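Side-chain contacts in cyclopenase asqI (Emericella nidulans, PDB 5YY3), which uses zinc to catalyse the ring contraction of 4'-methoxycyclopenin to 4'-methoxyviridicatin, with loss of methyl isocyanate, in the biosynthesis of aspoquinolone mycotoxins: residues 173-178 / 460-465; 465-470 / 508-513; 513-518 / 523-528; 530-535 / 560-565; 549-554 / 593-598. All coordinates share one frame; numbering follows the deposited sequence.

Interaction 1: residues 173-178 / 460-465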
# COMPACT_ATOMS: atom_id res chain seq x y z
N LEU A 173 12.43 5.96 -4.78
CA LEU A 173 13.28 7.10 -5.15
C LEU A 173 14.58 6.68 -5.84
O LEU A 173 15.41 7.50 -6.22
CB LEU A 173 13.62 7.93 -3.92
CG LEU A 173 12.40 8.58 -3.28
CD1 LEU A 173 12.82 9.46 -2.09
CD2 LEU A 173 11.65 9.39 -4.34
N SER A 174 14.75 5.37 -5.96
CA SER A 174 15.90 4.80 -6.64
C SER A 174 16.19 5.45 -8.01
O SER A 174 17.34 5.64 -8.37
CB SER A 174 15.66 3.27 -6.74
OG SER A 174 16.06 2.75 -7.99
N TYR A 175 15.14 5.82 -8.75
CA TYR A 175 15.34 6.45 -10.08
C TYR A 175 16.14 7.75 -9.96
O TYR A 175 16.95 8.11 -10.83
CB TYR A 175 14.00 6.73 -10.78
CG TYR A 175 13.19 7.86 -10.15
CD1 TYR A 175 12.30 7.61 -9.11
CD2 TYR A 175 13.34 9.18 -10.59
CE1 TYR A 175 11.58 8.64 -8.52
CE2 TYR A 175 12.64 10.21 -10.00
CZ TYR A 175 11.75 9.94 -8.97
OH TYR A 175 11.04 10.98 -8.39
N TRP A 176 15.92 8.45 -8.87
CA TRP A 176 16.56 9.72 -8.62
C TRP A 176 17.98 9.48 -8.09
O TRP A 176 18.93 10.11 -8.55
CB TRP A 176 15.72 10.51 -7.63
CG TRP A 176 15.88 11.99 -7.63
CD1 TRP A 176 15.16 12.88 -8.36
CD2 TRP A 176 16.76 12.77 -6.79
NE1 TRP A 176 15.55 14.16 -8.06
CE2 TRP A 176 16.53 14.12 -7.10
CE3 TRP A 176 17.72 12.45 -5.83
CZ2 TRP A 176 17.22 15.16 -6.47
CZ3 TRP A 176 18.41 13.49 -5.20
CH2 TRP A 176 18.17 14.82 -5.53
N ARG A 177 18.13 8.57 -7.13
CA ARG A 177 19.47 8.33 -6.55
C ARG A 177 20.42 7.63 -7.53
O ARG A 177 21.64 7.87 -7.49
CB ARG A 177 19.35 7.51 -5.27
CG ARG A 177 18.54 8.19 -4.15
CD ARG A 177 18.66 7.39 -2.85
NE ARG A 177 18.37 5.97 -3.09
CZ ARG A 177 17.24 5.36 -2.76
NH1 ARG A 177 16.27 6.00 -2.12
NH2 ARG A 177 17.08 4.08 -3.05
N ASP A 178 19.88 6.79 -8.41
CA ASP A 178 20.71 6.09 -9.39
C ASP A 178 20.88 6.87 -10.68
O ASP A 178 21.48 6.37 -11.63
CB ASP A 178 20.12 4.73 -9.75
CG ASP A 178 20.26 3.72 -8.66
OD1 ASP A 178 21.32 3.67 -8.02
OD2 ASP A 178 19.31 2.94 -8.45
N ALA A 460 13.30 4.42 -13.37
CA ALA A 460 12.92 5.46 -14.33
C ALA A 460 14.10 6.39 -14.65
O ALA A 460 15.13 6.35 -13.97
CB ALA A 460 11.75 6.29 -13.81
N LYS A 461 13.95 7.18 -15.70
CA LYS A 461 14.82 8.30 -15.99
C LYS A 461 13.97 9.56 -16.00
O LYS A 461 13.15 9.74 -16.89
CB LYS A 461 15.53 8.15 -17.35
CG LYS A 461 16.42 9.34 -17.73
CD LYS A 461 17.62 9.44 -16.79
CE LYS A 461 18.56 10.57 -17.16
NZ LYS A 461 19.88 10.46 -16.48
N LEU A 462 14.14 10.42 -14.99
CA LEU A 462 13.32 11.63 -14.89
C LEU A 462 13.74 12.62 -15.97
O LEU A 462 14.89 12.63 -16.43
CB LEU A 462 13.45 12.25 -13.50
CG LEU A 462 12.62 13.53 -13.27
CD1 LEU A 462 11.13 13.24 -13.41
CD2 LEU A 462 12.91 14.16 -11.91
N GLY A 463 12.80 13.46 -16.38
CA GLY A 463 13.07 14.54 -17.31
C GLY A 463 11.94 15.53 -17.18
O GLY A 463 10.94 15.28 -16.48
N HIS A 464 12.06 16.67 -17.85
CA HIS A 464 10.96 17.61 -17.83
C HIS A 464 10.83 18.31 -19.18
O HIS A 464 11.82 18.46 -19.91
CB HIS A 464 11.16 18.64 -16.72
CG HIS A 464 12.34 19.53 -16.94
ND1 HIS A 464 12.29 20.65 -17.74
CD2 HIS A 464 13.61 19.45 -16.48
CE1 HIS A 464 13.48 21.23 -17.75
NE2 HIS A 464 14.30 20.53 -16.99
N GLU A 465 9.61 18.72 -19.51
CA GLU A 465 9.41 19.54 -20.70
C GLU A 465 10.15 20.84 -20.49
O GLU A 465 10.29 21.29 -19.35
CB GLU A 465 7.92 19.80 -20.97
CG GLU A 465 7.08 18.56 -21.23
CD GLU A 465 7.61 17.72 -22.37
OE1 GLU A 465 8.32 18.26 -23.25
OE2 GLU A 465 7.32 16.49 -22.38
O HOH W 1 16.10 10.06 -13.16

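Interaction 2: residues 465-470 / 508-513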
# COMPACT_ATOMS: atom_id res chain seq x y z
N GLU A 465 9.61 18.72 -19.51
CA GLU A 465 9.41 19.54 -20.70
C GLU A 465 10.15 20.84 -20.49
O GLU A 465 10.29 21.29 -19.35
CB GLU A 465 7.92 19.80 -20.97
CG GLU A 465 7.08 18.56 -21.23
CD GLU A 465 7.61 17.72 -22.37
OE1 GLU A 465 8.32 18.26 -23.25
OE2 GLU A 465 7.32 16.49 -22.38
N PRO A 466 10.64 21.45 -21.59
CA PRO A 466 11.37 22.71 -21.52
C PRO A 466 10.58 23.80 -20.80
O PRO A 466 9.39 23.99 -21.09
CB PRO A 466 11.60 23.07 -22.99
CG PRO A 466 11.61 21.74 -23.68
CD PRO A 466 10.58 20.92 -22.96
N TYR A 467 11.22 24.48 -19.86
CA TYR A 467 10.56 25.56 -19.15
C TYR A 467 11.39 26.84 -19.22
O TYR A 467 12.53 26.86 -19.67
CB TYR A 467 10.28 25.19 -17.68
CG TYR A 467 11.49 25.15 -16.77
CD1 TYR A 467 11.96 26.31 -16.17
CD2 TYR A 467 12.16 23.96 -16.50
CE1 TYR A 467 13.08 26.30 -15.34
CE2 TYR A 467 13.28 23.92 -15.66
CZ TYR A 467 13.73 25.10 -15.08
OH TYR A 467 14.84 25.10 -14.25
N GLU A 468 10.77 27.92 -18.78
CA GLU A 468 11.44 29.20 -18.70
C GLU A 468 10.84 29.91 -17.51
O GLU A 468 9.77 29.56 -17.04
CB GLU A 468 11.23 30.01 -19.98
CG GLU A 468 9.84 30.63 -20.04
CD GLU A 468 9.55 31.36 -21.32
OE1 GLU A 468 9.91 30.85 -22.42
OE2 GLU A 468 8.96 32.47 -21.21
N TRP A 469 11.52 30.91 -17.00
CA TRP A 469 10.84 31.81 -16.10
C TRP A 469 11.03 33.22 -16.62
O TRP A 469 11.96 33.51 -17.39
CB TRP A 469 11.34 31.66 -14.66
CG TRP A 469 12.78 32.02 -14.42
CD1 TRP A 469 13.88 31.28 -14.74
CD2 TRP A 469 13.28 33.22 -13.79
NE1 TRP A 469 15.03 31.92 -14.34
CE2 TRP A 469 14.70 33.11 -13.75
CE3 TRP A 469 12.67 34.35 -13.24
CZ2 TRP A 469 15.51 34.12 -13.20
CZ3 TRP A 469 13.49 35.35 -12.69
CH2 TRP A 469 14.89 35.22 -12.68
N ASN A 470 10.11 34.09 -16.22
CA ASN A 470 10.30 35.49 -16.51
C ASN A 470 9.77 36.32 -15.35
O ASN A 470 9.04 35.81 -14.49
CB ASN A 470 9.65 35.88 -17.84
CG ASN A 470 8.18 35.51 -17.91
OD1 ASN A 470 7.33 36.19 -17.34
ND2 ASN A 470 7.87 34.43 -18.62
N ILE A 508 14.89 25.65 -2.88
CA ILE A 508 15.75 25.10 -3.92
C ILE A 508 16.18 26.19 -4.92
O ILE A 508 15.32 26.87 -5.50
CB ILE A 508 15.02 24.00 -4.69
CG1 ILE A 508 14.65 22.83 -3.77
CG2 ILE A 508 15.82 23.56 -5.90
CD1 ILE A 508 13.73 21.81 -4.42
N GLU A 509 17.49 26.36 -5.13
CA GLU A 509 17.97 27.37 -6.05
C GLU A 509 17.78 26.92 -7.48
O GLU A 509 18.16 25.82 -7.85
CB GLU A 509 19.45 27.71 -5.79
CG GLU A 509 19.90 28.99 -6.52
CD GLU A 509 21.41 29.20 -6.53
OE1 GLU A 509 22.11 28.40 -5.90
OE2 GLU A 509 21.91 30.15 -7.19
N MET A 510 17.20 27.80 -8.31
CA MET A 510 16.87 27.45 -9.68
C MET A 510 17.63 28.31 -10.70
O MET A 510 17.83 27.91 -11.85
CB MET A 510 15.36 27.58 -9.89
CG MET A 510 14.55 26.56 -9.07
SD MET A 510 14.95 24.86 -9.55
CE MET A 510 14.14 24.80 -11.15
N ASP A 511 18.06 29.49 -10.26
CA ASP A 511 18.75 30.40 -11.17
C ASP A 511 19.29 31.63 -10.47
O ASP A 511 18.80 32.03 -9.41
CB ASP A 511 17.81 30.85 -12.30
CG ASP A 511 18.56 31.15 -13.59
OD1 ASP A 511 19.81 31.16 -13.57
OD2 ASP A 511 17.89 31.38 -14.62
N ARG A 512 20.29 32.22 -11.11
CA ARG A 512 20.91 33.48 -10.70
C ARG A 512 21.31 34.22 -11.97
O ARG A 512 22.09 33.69 -12.76
CB ARG A 512 22.13 33.24 -9.82
CG ARG A 512 22.56 34.46 -9.05
CD ARG A 512 24.05 34.47 -8.80
NE ARG A 512 24.52 33.26 -8.12
CZ ARG A 512 25.55 32.53 -8.52
NH1 ARG A 512 26.24 32.89 -9.60
NH2 ARG A 512 25.90 31.44 -7.84
N ALA A 513 20.77 35.42 -12.19
CA ALA A 513 20.99 36.08 -13.46
C ALA A 513 21.15 37.59 -13.34
O ALA A 513 20.38 38.27 -12.66
CB ALA A 513 19.86 35.77 -14.42
O HOH W 2 15.77 27.65 -13.49

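Interaction 3: residues 513-518 / 523-528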
# COMPACT_ATOMS: atom_id res chain seq x y z
N ALA A 513 20.77 35.42 -12.19
CA ALA A 513 20.99 36.08 -13.46
C ALA A 513 21.15 37.59 -13.34
O ALA A 513 20.38 38.27 -12.66
CB ALA A 513 19.86 35.77 -14.42
N THR A 514 22.17 38.09 -14.01
CA THR A 514 22.44 39.52 -14.05
C THR A 514 21.46 40.22 -14.99
O THR A 514 21.15 39.73 -16.07
CB THR A 514 23.89 39.79 -14.48
OG1 THR A 514 24.78 39.36 -13.44
CG2 THR A 514 24.12 41.27 -14.74
N VAL A 515 20.94 41.35 -14.55
CA VAL A 515 20.13 42.16 -15.44
C VAL A 515 20.75 43.55 -15.51
O VAL A 515 21.21 44.08 -14.51
CB VAL A 515 18.67 42.24 -14.96
CG1 VAL A 515 17.88 43.21 -15.82
CG2 VAL A 515 18.05 40.87 -15.02
N GLN A 516 20.78 44.12 -16.71
CA GLN A 516 21.28 45.47 -16.87
C GLN A 516 20.16 46.37 -17.40
O GLN A 516 19.58 46.10 -18.45
CB GLN A 516 22.48 45.48 -17.81
CG GLN A 516 23.26 46.78 -17.79
CD GLN A 516 24.29 46.86 -18.90
OE1 GLN A 516 25.49 46.71 -18.65
NE2 GLN A 516 23.84 47.12 -20.13
N LEU A 517 19.84 47.42 -16.65
CA LEU A 517 18.82 48.36 -17.09
C LEU A 517 19.46 49.61 -17.66
O LEU A 517 20.50 50.08 -17.18
CB LEU A 517 17.87 48.72 -15.94
CG LEU A 517 17.17 47.54 -15.24
CD1 LEU A 517 16.17 48.04 -14.22
CD2 LEU A 517 16.50 46.62 -16.27
N THR A 518 18.84 50.16 -18.69
CA THR A 518 19.31 51.40 -19.30
C THR A 518 18.18 52.43 -19.45
O THR A 518 18.39 53.49 -20.03
CB THR A 518 19.98 51.11 -20.66
OG1 THR A 518 19.14 50.24 -21.43
CG2 THR A 518 21.31 50.42 -20.46
N ILE A 523 11.12 46.28 -17.85
CA ILE A 523 11.45 45.24 -18.81
C ILE A 523 10.93 43.90 -18.31
O ILE A 523 10.68 43.73 -17.11
CB ILE A 523 12.95 45.13 -19.03
CG1 ILE A 523 13.63 44.85 -17.70
CG2 ILE A 523 13.48 46.41 -19.63
CD1 ILE A 523 14.60 43.65 -17.73
N THR A 524 10.77 42.94 -19.21
CA THR A 524 10.55 41.55 -18.81
C THR A 524 11.80 40.70 -19.10
O THR A 524 12.12 40.43 -20.27
CB THR A 524 9.33 40.94 -19.52
OG1 THR A 524 8.17 41.70 -19.18
CG2 THR A 524 9.12 39.48 -19.08
N LYS A 525 12.49 40.29 -18.06
CA LYS A 525 13.65 39.40 -18.24
C LYS A 525 13.15 37.98 -18.43
O LYS A 525 12.32 37.51 -17.65
CB LYS A 525 14.60 39.48 -17.05
CG LYS A 525 15.83 38.58 -17.20
CD LYS A 525 16.91 39.27 -18.02
CE LYS A 525 18.22 38.50 -18.06
NZ LYS A 525 18.33 37.74 -19.34
N VAL A 526 13.64 37.30 -19.46
CA VAL A 526 13.32 35.89 -19.66
C VAL A 526 14.58 35.01 -19.52
O VAL A 526 15.64 35.31 -20.08
CB VAL A 526 12.68 35.63 -21.05
CG1 VAL A 526 12.17 34.18 -21.15
CG2 VAL A 526 11.55 36.61 -21.28
N ARG A 527 14.45 33.92 -18.77
CA ARG A 527 15.52 32.93 -18.61
C ARG A 527 15.06 31.53 -18.99
O ARG A 527 14.04 31.05 -18.48
CB ARG A 527 16.02 32.91 -17.17
CG ARG A 527 16.67 34.19 -16.70
CD ARG A 527 18.08 34.26 -17.21
NE ARG A 527 18.94 33.31 -16.51
CZ ARG A 527 20.16 32.99 -16.91
NH1 ARG A 527 20.64 33.54 -18.02
NH2 ARG A 527 20.90 32.12 -16.22
N LEU A 528 15.80 30.87 -19.88
CA LEU A 528 15.49 29.47 -20.21
C LEU A 528 16.03 28.53 -19.13
O LEU A 528 16.97 28.89 -18.39
CB LEU A 528 16.08 29.08 -21.58
CG LEU A 528 15.73 30.01 -22.76
CD1 LEU A 528 16.32 29.48 -24.06
CD2 LEU A 528 14.23 30.23 -22.90

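Interaction 4: residues 530-535 / 560-565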
# COMPACT_ATOMS: atom_id res chain seq x y z
N THR A 530 17.71 25.92 -19.71
CA THR A 530 19.00 25.41 -20.17
C THR A 530 20.10 26.45 -20.01
O THR A 530 21.26 26.17 -20.29
CB THR A 530 18.91 24.96 -21.66
OG1 THR A 530 18.19 25.93 -22.43
CG2 THR A 530 18.16 23.62 -21.77
N ASP A 531 19.74 27.66 -19.56
CA ASP A 531 20.73 28.71 -19.32
C ASP A 531 20.99 28.89 -17.82
O ASP A 531 21.81 29.71 -17.42
CB ASP A 531 20.27 30.03 -19.95
CG ASP A 531 20.31 30.01 -21.49
OD1 ASP A 531 21.17 29.28 -22.06
OD2 ASP A 531 19.48 30.70 -22.12
N SER A 532 20.28 28.13 -16.99
CA SER A 532 20.35 28.26 -15.54
C SER A 532 21.78 28.19 -14.98
O SER A 532 22.55 27.30 -15.32
CB SER A 532 19.51 27.17 -14.89
OG SER A 532 19.70 27.17 -13.48
N SER A 533 22.12 29.14 -14.11
CA SER A 533 23.44 29.15 -13.47
C SER A 533 23.69 27.90 -12.62
O SER A 533 24.84 27.57 -12.30
CB SER A 533 23.58 30.39 -12.60
OG SER A 533 22.69 30.31 -11.50
N VAL A 534 22.61 27.22 -12.25
CA VAL A 534 22.64 26.07 -11.36
C VAL A 534 22.86 24.75 -12.12
O VAL A 534 23.33 23.75 -11.57
CB VAL A 534 21.31 26.03 -10.56
CG1 VAL A 534 21.03 24.66 -9.95
CG2 VAL A 534 21.30 27.13 -9.50
N ALA A 535 22.57 24.76 -13.41
CA ALA A 535 22.45 23.54 -14.18
C ALA A 535 23.74 23.06 -14.84
O ALA A 535 24.55 23.86 -15.29
CB ALA A 535 21.37 23.71 -15.24
N ASN A 560 17.85 17.36 -16.31
CA ASN A 560 16.70 16.49 -16.18
C ASN A 560 16.14 16.39 -14.76
O ASN A 560 15.00 15.94 -14.58
CB ASN A 560 17.03 15.08 -16.66
CG ASN A 560 18.01 14.39 -15.75
OD1 ASN A 560 19.07 14.92 -15.46
ND2 ASN A 560 17.65 13.19 -15.29
N LEU A 561 16.91 16.83 -13.76
CA LEU A 561 16.44 16.81 -12.38
C LEU A 561 16.16 18.20 -11.84
O LEU A 561 15.95 18.36 -10.64
CB LEU A 561 17.46 16.13 -11.44
CG LEU A 561 17.89 14.71 -11.80
CD1 LEU A 561 18.82 14.16 -10.73
CD2 LEU A 561 16.66 13.82 -11.97
N MET A 562 16.17 19.20 -12.72
CA MET A 562 16.03 20.59 -12.26
C MET A 562 14.69 20.79 -11.58
O MET A 562 14.59 21.51 -10.59
CB MET A 562 16.18 21.57 -13.42
CG MET A 562 17.64 21.85 -13.77
SD MET A 562 18.45 22.84 -12.50
CE MET A 562 17.58 24.40 -12.71
N LEU A 563 13.67 20.14 -12.11
CA LEU A 563 12.34 20.23 -11.53
C LEU A 563 12.07 19.05 -10.60
O LEU A 563 12.33 17.91 -10.98
CB LEU A 563 11.28 20.29 -12.63
CG LEU A 563 10.56 21.57 -13.03
CD1 LEU A 563 11.45 22.77 -12.95
CD2 LEU A 563 9.98 21.41 -14.42
N PRO A 564 11.55 19.32 -9.40
CA PRO A 564 10.96 18.22 -8.63
C PRO A 564 9.93 17.50 -9.49
O PRO A 564 9.30 18.16 -10.30
CB PRO A 564 10.31 18.93 -7.45
CG PRO A 564 11.18 20.15 -7.25
CD PRO A 564 11.55 20.58 -8.64
N VAL A 565 9.78 16.19 -9.33
CA VAL A 565 8.94 15.38 -10.21
C VAL A 565 7.45 15.83 -10.19
O VAL A 565 6.76 15.74 -11.21
CB VAL A 565 9.07 13.87 -9.85
CG1 VAL A 565 8.56 13.59 -8.44
CG2 VAL A 565 8.36 12.97 -10.87

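Interaction 5: residues 549-554 / 593-598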
# COMPACT_ATOMS: atom_id res chain seq x y z
N ALA A 549 30.02 24.92 -25.07
CA ALA A 549 31.33 24.32 -25.25
C ALA A 549 32.35 24.83 -24.22
O ALA A 549 33.27 24.10 -23.86
CB ALA A 549 31.83 24.59 -26.68
N SER A 550 32.20 26.06 -23.74
CA SER A 550 33.16 26.58 -22.77
C SER A 550 32.81 26.15 -21.35
O SER A 550 33.53 25.35 -20.76
CB SER A 550 33.27 28.12 -22.86
OG SER A 550 32.00 28.76 -22.80
N ALA A 551 31.71 26.67 -20.81
CA ALA A 551 31.35 26.44 -19.41
C ALA A 551 30.33 25.31 -19.25
O ALA A 551 29.13 25.54 -19.15
CB ALA A 551 30.82 27.73 -18.79
N VAL A 552 30.82 24.08 -19.21
CA VAL A 552 29.99 22.88 -19.20
C VAL A 552 29.34 22.63 -17.83
O VAL A 552 28.24 22.07 -17.76
CB VAL A 552 30.83 21.66 -19.61
CG1 VAL A 552 30.01 20.39 -19.59
CG2 VAL A 552 31.43 21.88 -20.99
N PHE A 553 30.00 23.07 -16.76
CA PHE A 553 29.55 22.88 -15.39
C PHE A 553 29.20 21.41 -15.16
O PHE A 553 28.08 21.07 -14.74
CB PHE A 553 28.37 23.83 -15.09
CG PHE A 553 28.16 24.08 -13.61
CD1 PHE A 553 29.06 23.59 -12.67
CD2 PHE A 553 27.12 24.89 -13.16
CE1 PHE A 553 28.89 23.84 -11.33
CE2 PHE A 553 26.96 25.16 -11.81
CZ PHE A 553 27.85 24.63 -10.89
N ARG A 554 30.16 20.53 -15.44
CA ARG A 554 29.94 19.09 -15.36
C ARG A 554 29.44 18.69 -13.98
O ARG A 554 28.63 17.78 -13.84
CB ARG A 554 31.21 18.32 -15.72
CG ARG A 554 31.04 16.80 -15.77
CD ARG A 554 32.37 16.10 -16.05
NE ARG A 554 32.35 14.69 -15.71
CZ ARG A 554 33.37 13.86 -15.93
NH1 ARG A 554 34.50 14.33 -16.47
NH2 ARG A 554 33.28 12.57 -15.62
N PHE A 593 36.95 26.36 -10.17
CA PHE A 593 36.15 26.89 -9.05
C PHE A 593 35.26 28.09 -9.41
O PHE A 593 34.64 28.70 -8.54
CB PHE A 593 37.08 27.29 -7.90
CG PHE A 593 37.78 26.13 -7.24
CD1 PHE A 593 37.09 25.28 -6.38
CD2 PHE A 593 39.13 25.91 -7.45
CE1 PHE A 593 37.74 24.23 -5.75
CE2 PHE A 593 39.80 24.86 -6.82
CZ PHE A 593 39.10 24.02 -5.97
N HIS A 594 35.20 28.43 -10.69
CA HIS A 594 34.52 29.64 -11.15
C HIS A 594 32.98 29.64 -11.05
O HIS A 594 32.34 30.66 -11.32
CB HIS A 594 34.91 29.92 -12.61
CG HIS A 594 34.95 28.69 -13.47
ND1 HIS A 594 35.77 27.61 -13.20
CD2 HIS A 594 34.28 28.38 -14.60
CE1 HIS A 594 35.59 26.69 -14.13
NE2 HIS A 594 34.70 27.13 -15.00
N HIS A 595 32.39 28.50 -10.68
CA HIS A 595 30.93 28.39 -10.62
C HIS A 595 30.33 28.73 -9.26
O HIS A 595 29.11 28.83 -9.12
CB HIS A 595 30.49 26.97 -10.99
CG HIS A 595 30.81 26.60 -12.40
ND1 HIS A 595 29.97 26.91 -13.45
CD2 HIS A 595 31.87 25.96 -12.93
CE1 HIS A 595 30.51 26.47 -14.57
NE2 HIS A 595 31.66 25.88 -14.29
N TYR A 596 31.17 28.89 -8.26
CA TYR A 596 30.66 29.00 -6.91
C TYR A 596 31.04 30.37 -6.32
O TYR A 596 31.18 30.53 -5.10
CB TYR A 596 31.18 27.82 -6.06
CG TYR A 596 30.55 26.47 -6.42
CD1 TYR A 596 29.17 26.32 -6.51
CD2 TYR A 596 31.35 25.34 -6.66
CE1 TYR A 596 28.58 25.08 -6.84
CE2 TYR A 596 30.77 24.10 -6.99
CZ TYR A 596 29.38 23.98 -7.08
OH TYR A 596 28.80 22.76 -7.40
N HIS A 597 31.19 31.36 -7.20
CA HIS A 597 31.60 32.71 -6.83
C HIS A 597 30.43 33.69 -6.66
O HIS A 597 29.88 34.19 -7.64
CB HIS A 597 32.57 33.26 -7.86
CG HIS A 597 32.71 34.75 -7.82
ND1 HIS A 597 33.16 35.42 -6.69
CD2 HIS A 597 32.46 35.70 -8.74
CE1 HIS A 597 33.18 36.71 -6.94
NE2 HIS A 597 32.76 36.91 -8.18
N ASP A 598 30.08 33.99 -5.42
CA ASP A 598 28.97 34.89 -5.14
C ASP A 598 29.28 35.82 -3.97
O ASP A 598 29.47 35.36 -2.85
CB ASP A 598 27.70 34.09 -4.84
CG ASP A 598 26.44 34.96 -4.81
OD1 ASP A 598 26.50 36.12 -4.34
OD2 ASP A 598 25.39 34.46 -5.26
O HOH W 3 32.68 24.32 -16.20

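Interaction 1: residues 173-178 / 460-465
Y175 leans from the single helical turn 174-177 onto A460 and L462, at the start of strand 461-475, and gives up more surface than any other residue of the contact. Its CB carries the first touch, lying 3.8 Å from CB of A460 and 3.4 Å from that residue's carbonyl O. With chi1 at 71°, CG lies between the backbone N and the carbonyl carbon, which sends the ring past A460 along the strand and brings its CE2 to 4.1 Å from CB of L462. The phenol and the leucine side chain meet at a slant. Beyond the segments, the Y175 hydroxyl is hydrogen-bonded to E228 and W232. L462 extends its other end to W176, where CD2 of L462 sits near the indole plane, 4.4 Å from CD1 of W176. Between the backbones, a water donates to O of Y175 at 3.2 Å and accepts from N of L462 at 2.7 Å. The contact joins the helical metal-binding region to the Ig-like region; the W176 side chain is about 10 Å from that of the zinc ligand H186. No direct hydrogen bond crosses between the segments: apolar surface supplies the direct touches, and one water links the two backbones.

Interaction 2: residues 465-470 / 508-513
D511 accepts a hydrogen bond from W469, and its side chain meets the indole from CB outward. CB lies 3.6 Å from NE1 of W469 and 4.1 Å from CZ2; CG follows at 3.7 Å from NE1. At the tip, OD2 takes the N-H of W469 NE1 at 2.9 Å and 165° with its anti lone pair, staying in the plane of the ring while the carboxylate is turned 76° from it. The same oxygen forms a salt bridge with R527. OD1 accepts from N of R512 at 2.7 Å, from above the carboxylate plane, and also from N of S533. M510 and D511 form a classic beta bulge opposite L493, which turns both side chains toward strand 461-475. M510 brings its CE against the hydroxyl of Y467, and a water joins Y467 OH to M510 O. With both oxygens engaged, the buried carboxylate is fixed in rotation, and the R527 charge would be expected to favour its ionised form.

Interaction 3: residues 513-518 / 523-528
V515 and I523 point at each other tip to tip, CG1 of the valine 3.8 Å from CD1 of the isoleucine. The other valine branch behaves differently: CG2 lies alongside K525, whose aliphatic chain runs past it in the opposite direction, with CD at 3.6 Å. A bend at chi2 (84°) folds the lysine chain over this methyl and carries CE on to 3.7 Å from O of T514. L517 arrives at an angle to I523, its CD2 resting 3.7 Å from CG1. These contacts are made between two strands that are not hydrogen-bonded to each other. Strand 513-517 pairs with strand 487-497, strand 523-528 pairs with strand 461-475, and their axes run 9.4 Å apart at 154°, nearly antiparallel. This is consistent with the two layers of an Ig-like beta sandwich, with the short connection between 518 and 523 crossing from one to the other. At the R527 end, A513 reaches the guanidinium of R527 from over one face, near its rim, CB being 3.4 Å from NE. The arginine chain is bent at both chi2 and chi3, which lays the flat group across the methyl while its charged end is turned to D511.

Interaction 4: residues 530-535 / 560-565
M562 makes every contact of this pair with its sulfur and terminal methyl. All three of its torsions are of the same sign and near -70°, with chi1 at -81°, so the chain curls instead of extending. The curl brings SD against V534 and A535, 4.1 Å from CG1 of the valine and 4.1 Å from CB of the alanine, and turns CE toward S532, where it lies 3.6 Å from OG and 4.0 Å from CB. V534 meets the thioether at a slant. The serine hydroxyl is held by the turn that presents it: chi1 of 173° sets OG opposite the backbone N, from where it accepts from N of V534 at 3.2 Å in an ST turn. S532 to A535 also form a type I beta turn, closed by N of A535 bonded to O of S532 at 3.2 Å. Both segments belong to the long connection between strands 523-528 and 571-580 of the Ig-like domain, which here folds back on itself. OG of S532 also hydrogen-bonds to O of M510 in the neighbouring strand 508-517, while R224 of helix 210-231 bonds to the carbonyl of M562. The methionine side chain further touches Y467 and M510.

Interaction 5: residues 549-554 / 593-598
An offset aromatic stack with an edge-to-face partner joins two irregular loops of the Ig-like region, one before and one after strand 571-580, beside the helices that carry the zinc ligands. F553 and H595 form the stack: their ring centroids are 3.8 Å apart and the planes are inclined by only 7°. The side chains run antiparallel alongside one another, which brings ND1 of H595 over the phenyl face at 3.4 Å from CG of F553 and CE1 of H595 to 3.4 Å from CB of F553. At the far end of the phenyl ring, CB of H595 sits over the same face in a CH-pi contact, 3.8 Å from the centroid. F553 owes this pose partly to chi1 of -159°, which sends its ring away from the backbone N. Y596, the last residue of a type I turn begun by F593, forms an offset edge-to-face pair with F553, whose edge turns toward its face, centroids 5.9 Å apart and planes at 72°. Its side chain also touches V213 and V217 of helix 210-231 and is about 9 Å from those of the zinc ligands H186 and H218. A water in the imidazole plane joins NE2 of H595, at 2.7 Å, to N of F553, at 3.0 Å. The stack thus supplies dispersion and pi contact, while the one water bridge leaves from NE2.

How the interactions relate
Interaction 1 closes the longest loop, bringing the helical zinc-binding region against the start of strand 461-475. The next contacts follow in series: interaction 2 begins at E465, where interaction 1 ends, and interaction 3 begins at A513, where interaction 2 ends. These two share strand 508-517 and tie together the layers of the Ig-like domain. Interactions 4 and 5 come later and cross, since 549-554 lies between 530-535 and 560-565; they touch where the backbone of 533-535 meets the F553 ring. Interaction 4 is the meeting point, with N560 reaching interaction 1 and S532 and S533 reaching interaction 2. None of the five nests within another.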